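Local coordinates for mannosylglycerate hydrolase MGH1-like glycoside hydrolase domain-containing protein (PDB 4WVA) that hydrolyses mannosylglycerate, a solute made by thermophiles under osmotic stress, to mannose and glycerate, and probably also glucosylglycerate to glucose and glycerate, at residues 270-284 with 305-319. Numbering follows the deposited sequence. Where two conformers were deposited one is given.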
ATOM      1  N   GLU A 270      -3.872   8.403   0.823  1.00 14.10           N
ATOM      2  CA  GLU A 270      -3.747   7.214   0.017  1.00 15.51           C
ATOM      3  C   GLU A 270      -5.093   6.493  -0.020  1.00 14.18           C
ATOM      4  O   GLU A 270      -5.517   5.985  -1.061  1.00 14.30           O
ATOM      5  CB  GLU A 270      -2.679   6.297   0.610  1.00 18.18           C
ATOM      6  CG  GLU A 270      -2.396   5.094  -0.263  1.00 21.92           C
ATOM      7  CD  GLU A 270      -1.124   4.389   0.124  1.00 25.89           C
ATOM      8  OE1 GLU A 270      -0.537   4.748   1.170  1.00 29.78           O
ATOM      9  OE2 GLU A 270      -0.724   3.469  -0.623  1.00 29.73           O
ATOM     10  N   VAL A 271      -5.757   6.440   1.134  1.00 12.68           N
ATOM     11  CA  VAL A 271      -7.085   5.834   1.208  1.00 12.51           C
ATOM     12  C   VAL A 271      -8.046   6.603   0.298  1.00 12.49           C
ATOM     13  O   VAL A 271      -8.735   6.008  -0.506  1.00 12.03           O
ATOM     14  CB  VAL A 271      -7.650   5.822   2.631  1.00 13.03           C
ATOM     15  CG1 VAL A 271      -9.098   5.347   2.624  1.00 12.93           C
ATOM     16  CG2 VAL A 271      -6.793   4.948   3.529  1.00 13.66           C
ATOM     17  N   GLY A 272      -8.049   7.925   0.425  1.00 12.02           N
ATOM     18  CA  GLY A 272      -8.962   8.768  -0.356  1.00 11.86           C
ATOM     19  C   GLY A 272      -8.732   8.667  -1.851  1.00 11.88           C
ATOM     20  O   GLY A 272      -9.658   8.497  -2.633  1.00 11.47           O
ATOM     21  N   LEU A 273      -7.478   8.781  -2.269  1.00 11.97           N
ATOM     22  CA  LEU A 273      -7.222   8.812  -3.710  1.00 12.29           C
ATOM     23  C   LEU A 273      -7.605   7.506  -4.362  1.00 12.22           C
ATOM     24  O   LEU A 273      -8.203   7.491  -5.438  1.00 12.78           O
ATOM     25  CB  LEU A 273      -5.749   9.174  -4.007  1.00 12.20           C
ATOM     26  CG  LEU A 273      -5.458   9.604  -5.454  1.00 12.57           C
ATOM     27  CD1 LEU A 273      -6.153  10.903  -5.800  1.00 12.35           C
ATOM     28  CD2 LEU A 273      -3.958   9.717  -5.695  1.00 13.06           C
ATOM     29  N   GLU A 274      -7.312   6.386  -3.710  1.00 12.66           N
ATOM     30  CA  GLU A 274      -7.712   5.102  -4.254  1.00 13.18           C
ATOM     31  C   GLU A 274      -9.218   4.871  -4.292  1.00 12.50           C
ATOM     32  O   GLU A 274      -9.709   4.123  -5.141  1.00 12.72           O
ATOM     33  CB  GLU A 274      -6.961   3.957  -3.577  1.00 14.20           C
ATOM     34  CG  GLU A 274      -5.502   3.930  -3.975  1.00 15.33           C
ATOM     35  CD  GLU A 274      -5.324   3.691  -5.474  1.00 15.64           C
ATOM     36  OE1 GLU A 274      -5.636   2.589  -5.954  1.00 19.55           O
ATOM     37  OE2 GLU A 274      -4.885   4.621  -6.148  1.00 17.78           O
ATOM     38  N   ALA A 275      -9.967   5.572  -3.443  1.00 11.12           N
ATOM     39  CA  ALA A 275     -11.418   5.506  -3.461  1.00 11.03           C
ATOM     40  C   ALA A 275     -12.002   6.045  -4.767  1.00 10.39           C
ATOM     41  O   ALA A 275     -13.089   5.658  -5.157  1.00 10.60           O
ATOM     42  CB  ALA A 275     -12.013   6.265  -2.284  1.00 11.21           C
ATOM     43  N   LEU A 276     -11.295   6.945  -5.434  1.00 10.38           N
ATOM     44  CA  LEU A 276     -11.805   7.561  -6.664  1.00 10.06           C
ATOM     45  C   LEU A 276     -11.810   6.610  -7.842  1.00 10.01           C
ATOM     46  O   LEU A 276     -12.391   6.911  -8.895  1.00 10.05           O
ATOM     47  CB  LEU A 276     -10.987   8.806  -7.017  1.00 10.20           C
ATOM     48  CG  LEU A 276     -10.917   9.902  -5.936  1.00 10.54           C
ATOM     49  CD1 LEU A 276     -10.092  11.069  -6.440  1.00 11.12           C
ATOM     50  CD2 LEU A 276     -12.306  10.353  -5.533  1.00 10.94           C
ATOM     51  N   TRP A 277     -11.140   5.471  -7.705  1.00  9.81           N
ATOM     52  CA  TRP A 277     -11.149   4.475  -8.767  1.00 10.13           C
ATOM     53  C   TRP A 277     -12.542   3.879  -8.958  1.00 10.75           C
ATOM     54  O   TRP A 277     -13.133   3.405  -7.989  1.00 10.88           O
ATOM     55  CB  TRP A 277     -10.192   3.341  -8.433  1.00  9.96           C
ATOM     56  CG  TRP A 277     -10.152   2.258  -9.487  1.00 10.00           C
ATOM     57  CD1 TRP A 277     -10.725   1.019  -9.424  1.00 10.11           C
ATOM     58  CD2 TRP A 277      -9.474   2.319 -10.736  1.00 10.49           C
ATOM     59  NE1 TRP A 277     -10.448   0.310 -10.563  1.00 10.40           N
ATOM     60  CE2 TRP A 277      -9.682   1.087 -11.387  1.00 10.27           C
ATOM     61  CE3 TRP A 277      -8.697   3.294 -11.369  1.00 10.50           C
ATOM     62  CZ2 TRP A 277      -9.148   0.812 -12.652  1.00 11.13           C
ATOM     63  CZ3 TRP A 277      -8.170   3.023 -12.615  1.00 10.92           C
ATOM     64  CH2 TRP A 277      -8.387   1.796 -13.240  1.00 10.91           C
ATOM     65  N   ASP A 278     -13.021   3.879 -10.204  1.00 11.02           N
ATOM     66  CA  ASP A 278     -14.268   3.235 -10.562  1.00 11.56           C
ATOM     67  C   ASP A 278     -13.963   1.941 -11.304  1.00 11.97           C
ATOM     68  O   ASP A 278     -13.427   1.949 -12.410  1.00 11.48           O
ATOM     69  CB  ASP A 278     -15.129   4.151 -11.440  1.00 12.47           C
ATOM     70  CG  ASP A 278     -16.514   3.584 -11.649  1.00 13.91           C
ATOM     71  OD1 ASP A 278     -16.738   2.920 -12.657  1.00 15.19           O
ATOM     72  OD2 ASP A 278     -17.332   3.691 -10.722  1.00 16.74           O
ATOM     73  N   ARG A 279     -14.269   0.817 -10.662  1.00 12.43           N
ATOM     74  CA  ARG A 279     -13.996  -0.480 -11.268  1.00 13.39           C
ATOM     75  C   ARG A 279     -14.774  -0.756 -12.547  1.00 14.41           C
ATOM     76  O   ARG A 279     -14.233  -1.368 -13.456  1.00 14.82           O
ATOM     77  CB  ARG A 279     -14.240  -1.604 -10.262  1.00 13.58           C
ATOM     78  CG  ARG A 279     -13.211  -1.655  -9.157  1.00 13.40           C
ATOM     79  CD  ARG A 279     -13.698  -2.592  -8.068  1.00 13.57           C
ATOM     80  NE  ARG A 279     -12.699  -2.961  -7.069  1.00 13.39           N
ATOM     81  CZ  ARG A 279     -12.449  -2.290  -5.950  1.00 13.78           C
ATOM     82  NH1 ARG A 279     -13.070  -1.143  -5.684  1.00 13.91           N
ATOM     83  NH2 ARG A 279     -11.551  -2.764  -5.083  1.00 14.74           N
ATOM     84  N   GLU A 280     -16.028  -0.321 -12.629  1.00 15.85           N
ATOM     85  CA  GLU A 280     -16.820  -0.590 -13.829  1.00 18.01           C
ATOM     86  C   GLU A 280     -16.246   0.134 -15.049  1.00 17.74           C
ATOM     87  O   GLU A 280     -16.139  -0.439 -16.138  1.00 18.17           O
ATOM     88  CB  GLU A 280     -18.282  -0.215 -13.590  1.00 20.79           C
ATOM     89  CG  GLU A 280     -19.257  -0.961 -14.468  1.00 23.73           C
ATOM     90  CD  GLU A 280     -20.687  -0.787 -13.999  1.00 25.69           C
ATOM     91  OE1 GLU A 280     -21.208  -1.686 -13.321  1.00 28.87           O
ATOM     92  OE2 GLU A 280     -21.277   0.262 -14.287  1.00 31.67           O
ATOM     93  N   ALA A 281     -15.807   1.378 -14.847  1.00 16.65           N
ATOM     94  CA  ALA A 281     -15.211   2.188 -15.914  1.00 16.37           C
ATOM     95  C   ALA A 281     -13.735   1.900 -16.139  1.00 15.22           C
ATOM     96  O   ALA A 281     -13.200   2.160 -17.220  1.00 16.31           O
ATOM     97  CB  ALA A 281     -15.422   3.675 -15.613  1.00 16.84           C
ATOM     98  N   GLY A 282     -13.065   1.349 -15.125  1.00 13.55           N
ATOM     99  CA  GLY A 282     -11.641   1.135 -15.176  1.00 13.13           C
ATOM    100  C   GLY A 282     -10.873   2.446 -15.280  1.00 12.46           C
ATOM    101  O   GLY A 282      -9.979   2.600 -16.105  1.00 12.80           O
ATOM    102  N   PHE A 283     -11.220   3.387 -14.416  1.00 11.89           N
ATOM    103  CA  PHE A 283     -10.611   4.711 -14.462  1.00 11.15           C
ATOM    104  C   PHE A 283     -10.855   5.455 -13.157  1.00 10.79           C
ATOM    105  O   PHE A 283     -11.720   5.075 -12.390  1.00 10.91           O
ATOM    106  CB  PHE A 283     -11.234   5.498 -15.619  1.00 11.03           C
ATOM    107  CG  PHE A 283     -10.310   6.500 -16.217  1.00 10.88           C
ATOM    108  CD1 PHE A 283      -9.247   6.081 -17.005  1.00 11.02           C
ATOM    109  CD2 PHE A 283     -10.487   7.858 -16.003  1.00 10.83           C
ATOM    110  CE1 PHE A 283      -8.367   6.995 -17.562  1.00 11.17           C
ATOM    111  CE2 PHE A 283      -9.614   8.773 -16.570  1.00 10.90           C
ATOM    112  CZ  PHE A 283      -8.562   8.347 -17.360  1.00 10.99           C
ATOM    113  N   TYR A 284     -10.053   6.489 -12.900  1.00 10.79           N
ATOM    114  CA  TYR A 284     -10.256   7.347 -11.740  1.00 10.59           C
ATOM    115  C   TYR A 284     -11.148   8.530 -12.115  1.00 10.98           C
ATOM    116  O   TYR A 284     -10.887   9.212 -13.117  1.00 11.44           O
ATOM    117  CB  TYR A 284      -8.942   7.916 -11.223  1.00 10.66           C
ATOM    118  CG  TYR A 284      -7.992   6.927 -10.560  1.00 10.63           C
ATOM    119  CD1 TYR A 284      -8.078   6.656  -9.212  1.00 10.52           C
ATOM    120  CD2 TYR A 284      -6.977   6.312 -11.286  1.00 10.66           C
ATOM    121  CE1 TYR A 284      -7.182   5.800  -8.583  1.00 10.70           C
ATOM    122  CE2 TYR A 284      -6.087   5.441 -10.682  1.00 11.07           C
ATOM    123  CZ  TYR A 284      -6.192   5.183  -9.330  1.00 11.06           C
ATOM    124  OH  TYR A 284      -5.293   4.315  -8.738  1.00 12.88           O
ATOM    125  N   PRO A 305      -3.083   9.725 -10.666  1.00  9.25           N
ATOM    126  CA  PRO A 305      -2.656   8.906  -9.510  1.00  9.33           C
ATOM    127  C   PRO A 305      -1.374   8.101  -9.741  1.00  9.26           C
ATOM    128  O   PRO A 305      -0.702   7.731  -8.788  1.00  9.69           O
ATOM    129  CB  PRO A 305      -3.889   8.050  -9.214  1.00  9.48           C
ATOM    130  CG  PRO A 305      -5.011   8.939  -9.621  1.00  9.41           C
ATOM    131  CD  PRO A 305      -4.524   9.572 -10.907  1.00  9.29           C
ATOM    132  N   LEU A 306      -1.015   7.844 -10.990  1.00  9.37           N
ATOM    133  CA  LEU A 306       0.288   7.232 -11.260  1.00  9.80           C
ATOM    134  C   LEU A 306       1.446   8.086 -10.720  1.00  9.59           C
ATOM    135  O   LEU A 306       2.426   7.563 -10.182  1.00  9.38           O
ATOM    136  CB  LEU A 306       0.461   7.006 -12.754  1.00 10.22           C
ATOM    137  CG  LEU A 306      -0.533   6.063 -13.422  1.00 10.75           C
ATOM    138  CD1 LEU A 306      -0.501   6.259 -14.934  1.00 11.30           C
ATOM    139  CD2 LEU A 306      -0.273   4.613 -13.040  1.00 11.49           C
ATOM    140  N   PHE A 307       1.327   9.401 -10.892  1.00  9.76           N
ATOM    141  CA  PHE A 307       2.323  10.358 -10.421  1.00 10.09           C
ATOM    142  C   PHE A 307       2.340  10.407  -8.890  1.00 10.76           C
ATOM    143  O   PHE A 307       3.372  10.690  -8.282  1.00 10.97           O
ATOM    144  CB  PHE A 307       1.974  11.727 -11.021  1.00 10.04           C
ATOM    145  CG  PHE A 307       2.986  12.822 -10.772  1.00 10.54           C
ATOM    146  CD1 PHE A 307       4.235  12.782 -11.373  1.00 10.68           C
ATOM    147  CD2 PHE A 307       2.674  13.910  -9.969  1.00 10.89           C
ATOM    148  CE1 PHE A 307       5.147  13.799 -11.193  1.00 10.86           C
ATOM    149  CE2 PHE A 307       3.584  14.938  -9.793  1.00 11.00           C
ATOM    150  CZ  PHE A 307       4.821  14.874 -10.389  1.00 10.96           C
ATOM    151  N   ALA A 308       1.184  10.171  -8.279  1.00 11.48           N
ATOM    152  CA  ALA A 308       1.096  10.066  -6.820  1.00 11.87           C
ATOM    153  C   ALA A 308       1.749   8.780  -6.274  1.00 12.87           C
ATOM    154  O   ALA A 308       2.264   8.759  -5.161  1.00 13.45           O
ATOM    155  CB  ALA A 308      -0.359  10.151  -6.370  1.00 12.03           C
ATOM    156  N   GLY A 309       1.696   7.707  -7.047  1.00 12.69           N
ATOM    157  CA  GLY A 309       2.276   6.428  -6.640  1.00 13.35           C
ATOM    158  C   GLY A 309       1.388   5.581  -5.739  1.00 14.00           C
ATOM    159  O   GLY A 309       1.886   4.719  -5.006  1.00 12.99           O
ATOM    160  N   THR A 310       0.079   5.810  -5.812  1.00 14.68           N
ATOM    161  CA  THR A 310      -0.912   5.076  -4.989  1.00 15.64           C
ATOM    162  C   THR A 310      -1.466   3.765  -5.578  1.00 14.85           C
ATOM    163  O   THR A 310      -1.759   2.834  -4.818  1.00 14.67           O
ATOM    164  CB  THR A 310      -2.108   5.998  -4.593  1.00 16.83           C
ATOM    165  OG1 THR A 310      -2.884   6.367  -5.744  1.00 18.72           O
ATOM    166  CG2 THR A 310      -1.637   7.228  -3.883  1.00 18.53           C
ATOM    167  N   PRO A 311      -1.651   3.663  -6.910  1.00 14.97           N
ATOM    168  CA  PRO A 311      -2.259   2.413  -7.364  1.00 14.80           C
ATOM    169  C   PRO A 311      -1.341   1.215  -7.230  1.00 14.09           C
ATOM    170  O   PRO A 311      -0.120   1.377  -7.181  1.00 13.23           O
ATOM    171  CB  PRO A 311      -2.500   2.637  -8.864  1.00 15.61           C
ATOM    172  CG  PRO A 311      -1.784   3.844  -9.222  1.00 15.75           C
ATOM    173  CD  PRO A 311      -1.553   4.657  -7.992  1.00 15.39           C
ATOM    174  N   HIS A 312      -1.923   0.025  -7.188  1.00 14.25           N
ATOM    175  CA  HIS A 312      -1.153  -1.169  -7.450  1.00 14.23           C
ATOM    176  C   HIS A 312      -0.948  -1.333  -8.958  1.00 14.10           C
ATOM    177  O   HIS A 312      -1.554  -0.652  -9.766  1.00 12.97           O
ATOM    178  CB  HIS A 312      -1.753  -2.441  -6.788  1.00 14.99           C
ATOM    179  CG  HIS A 312      -3.158  -2.775  -7.196  1.00 16.19           C
ATOM    180  ND1 HIS A 312      -3.503  -3.130  -8.479  1.00 17.26           N
ATOM    181  CD2 HIS A 312      -4.292  -2.894  -6.463  1.00 16.79           C
ATOM    182  CE1 HIS A 312      -4.794  -3.416  -8.532  1.00 16.54           C
ATOM    183  NE2 HIS A 312      -5.296  -3.284  -7.324  1.00 16.60           N
ATOM    184  N   GLN A 313      -0.037  -2.218  -9.296  1.00 14.63           N
ATOM    185  CA  GLN A 313       0.386  -2.424 -10.673  1.00 16.78           C
ATOM    186  C   GLN A 313      -0.734  -2.833 -11.611  1.00 16.48           C
ATOM    187  O   GLN A 313      -0.727  -2.456 -12.775  1.00 15.76           O
ATOM    188  CB  GLN A 313       1.433  -3.531 -10.689  1.00 18.73           C
ATOM    189  CG  GLN A 313       2.123  -3.747 -12.016  1.00 21.24           C
ATOM    190  CD  GLN A 313       3.007  -2.604 -12.398  1.00 22.37           C
ATOM    191  OE1 GLN A 313       3.463  -2.535 -13.540  1.00 27.96           O
ATOM    192  NE2 GLN A 313       3.327  -1.728 -11.439  1.00 22.90           N
ATOM    193  N   GLY A 314      -1.645  -3.662 -11.120  1.00 16.58           N
ATOM    194  CA  GLY A 314      -2.806  -4.089 -11.912  1.00 17.38           C
ATOM    195  C   GLY A 314      -3.621  -2.902 -12.362  1.00 16.28           C
ATOM    196  O   GLY A 314      -3.983  -2.775 -13.538  1.00 16.88           O
ATOM    197  N   ARG A 315      -3.887  -2.000 -11.435  1.00 15.72           N
ATOM    198  CA  ARG A 315      -4.603  -0.803 -11.705  1.00 14.82           C
ATOM    199  C   ARG A 315      -3.817   0.099 -12.691  1.00 13.79           C
ATOM    200  O   ARG A 315      -4.380   0.664 -13.622  1.00 13.10           O
ATOM    201  CB  ARG A 315      -4.865  -0.089 -10.393  1.00 16.77           C
ATOM    202  CG  ARG A 315      -5.811   1.054 -10.479  1.00 17.57           C
ATOM    203  CD  ARG A 315      -6.446   1.284  -9.112  1.00 17.76           C
ATOM    204  NE  ARG A 315      -7.360   0.217  -8.778  1.00 18.41           N
ATOM    205  CZ  ARG A 315      -8.094   0.152  -7.681  1.00 18.04           C
ATOM    206  NH1 ARG A 315      -8.067   1.126  -6.782  1.00 18.62           N
ATOM    207  NH2 ARG A 315      -8.933  -0.889  -7.526  1.00 21.35           N
ATOM    208  N   ALA A 316      -2.505   0.199 -12.500  1.00 12.29           N
ATOM    209  CA  ALA A 316      -1.652   0.930 -13.427  1.00 11.85           C
ATOM    210  C   ALA A 316      -1.712   0.311 -14.832  1.00 11.61           C
ATOM    211  O   ALA A 316      -1.719   1.025 -15.838  1.00 11.45           O
ATOM    212  CB  ALA A 316      -0.208   0.975 -12.922  1.00 11.95           C
ATOM    213  N   SER A 317      -1.785  -1.015 -14.889  1.00 11.89           N
ATOM    214  CA  SER A 317      -1.874  -1.698 -16.177  0.50 11.87           C
ATOM    215  C   SER A 317      -3.203  -1.393 -16.876  1.00 12.17           C
ATOM    216  O   SER A 317      -3.228  -1.263 -18.106  1.00 12.44           O
ATOM    217  CB  SER A 317      -1.620  -3.213 -16.032  0.50 11.98           C
ATOM    218  OG  SER A 317      -2.805  -3.951 -15.800  0.50 11.83           O
ATOM    219  N   LEU A 318      -4.289  -1.257 -16.120  1.00 12.32           N
ATOM    220  CA  LEU A 318      -5.586  -0.873 -16.712  1.00 12.19           C
ATOM    221  C   LEU A 318      -5.538   0.567 -17.265  1.00 12.49           C
ATOM    222  O   LEU A 318      -6.086   0.866 -18.346  1.00 12.47           O
ATOM    223  CB  LEU A 318      -6.742  -1.083 -15.719  1.00 12.65           C
ATOM    224  CG  LEU A 318      -6.946  -2.554 -15.329  1.00 13.41           C
ATOM    225  CD1 LEU A 318      -7.909  -2.665 -14.169  1.00 13.25           C
ATOM    226  CD2 LEU A 318      -7.468  -3.359 -16.499  1.00 14.33           C
ATOM    227  N   LEU A 319      -4.863   1.471 -16.546  1.00 11.61           N
ATOM    228  CA  LEU A 319      -4.612   2.804 -17.094  1.00 11.45           C
ATOM    229  C   LEU A 319      -3.738   2.760 -18.360  1.00 11.53           C
ATOM    230  O   LEU A 319      -4.002   3.512 -19.314  1.00 11.49           O
ATOM    231  CB  LEU A 319      -3.993   3.727 -16.035  1.00 11.17           C
ATOM    232  CG  LEU A 319      -4.914   4.191 -14.909  1.00 11.33           C
ATOM    233  CD1 LEU A 319      -4.141   5.059 -13.907  1.00 11.60           C
ATOM    234  CD2 LEU A 319      -6.096   4.978 -15.470  1.00 11.32           C
TER
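Arg315 lays its guanidinium flat on the indole of Trp277, the two planes 10° apart and CZ 3.5 Å from the centroid of the five-membered ring, a cation-pi stack. The bend of the arginine chain at chi3 (-70°) lets its CG lie over the six-membered ring of the same indole, in a CH-pi contact, while the guanidinium covers the five-membered one. Beyond the stack, Arg315 NH1 makes a salt bridge to Glu274 OE1 at 3.0 Å, coming from above the carboxylate plane with a bent N-H angle of 132°. The other carboxylate oxygen, Glu274 OE2, accepts two hydroxyls: Tyr284 OH at 2.6 Å on its syn lone pair and Thr310 OG1 at 2.7 Å on the anti side, tilted out of the carboxylate plane. Both carboxylate oxygens are thus engaged. Arg279 NH2 stands 4.0 Å from Arg315 NH2, but Arg279 is held through NE by a salt bridge to Asp368 of a neighbouring subunit. Apolar packing completes the contact: Pro305 CG lies over the centre of the Tyr284 ring, 3.6 Å from its centroid, while Leu319 CD1 meets the ring edge. Leu319 CD2 reaches both Trp277 and Phe283, and Leu273 CD2 packs on Ala308 CB, 3.7 Å away. An alanine at Trp277 would take away the indole under Arg315, and the guanidinium would probably be freer to swing off Glu274. Here the end of helix 260-275 and the following beta-hairpin, whose turn carries a G1 bulge, are joined to helices 305-308 and 313-327 within the (alpha/alpha)6-barrel of this GH63 enzyme, beside a subunit interface.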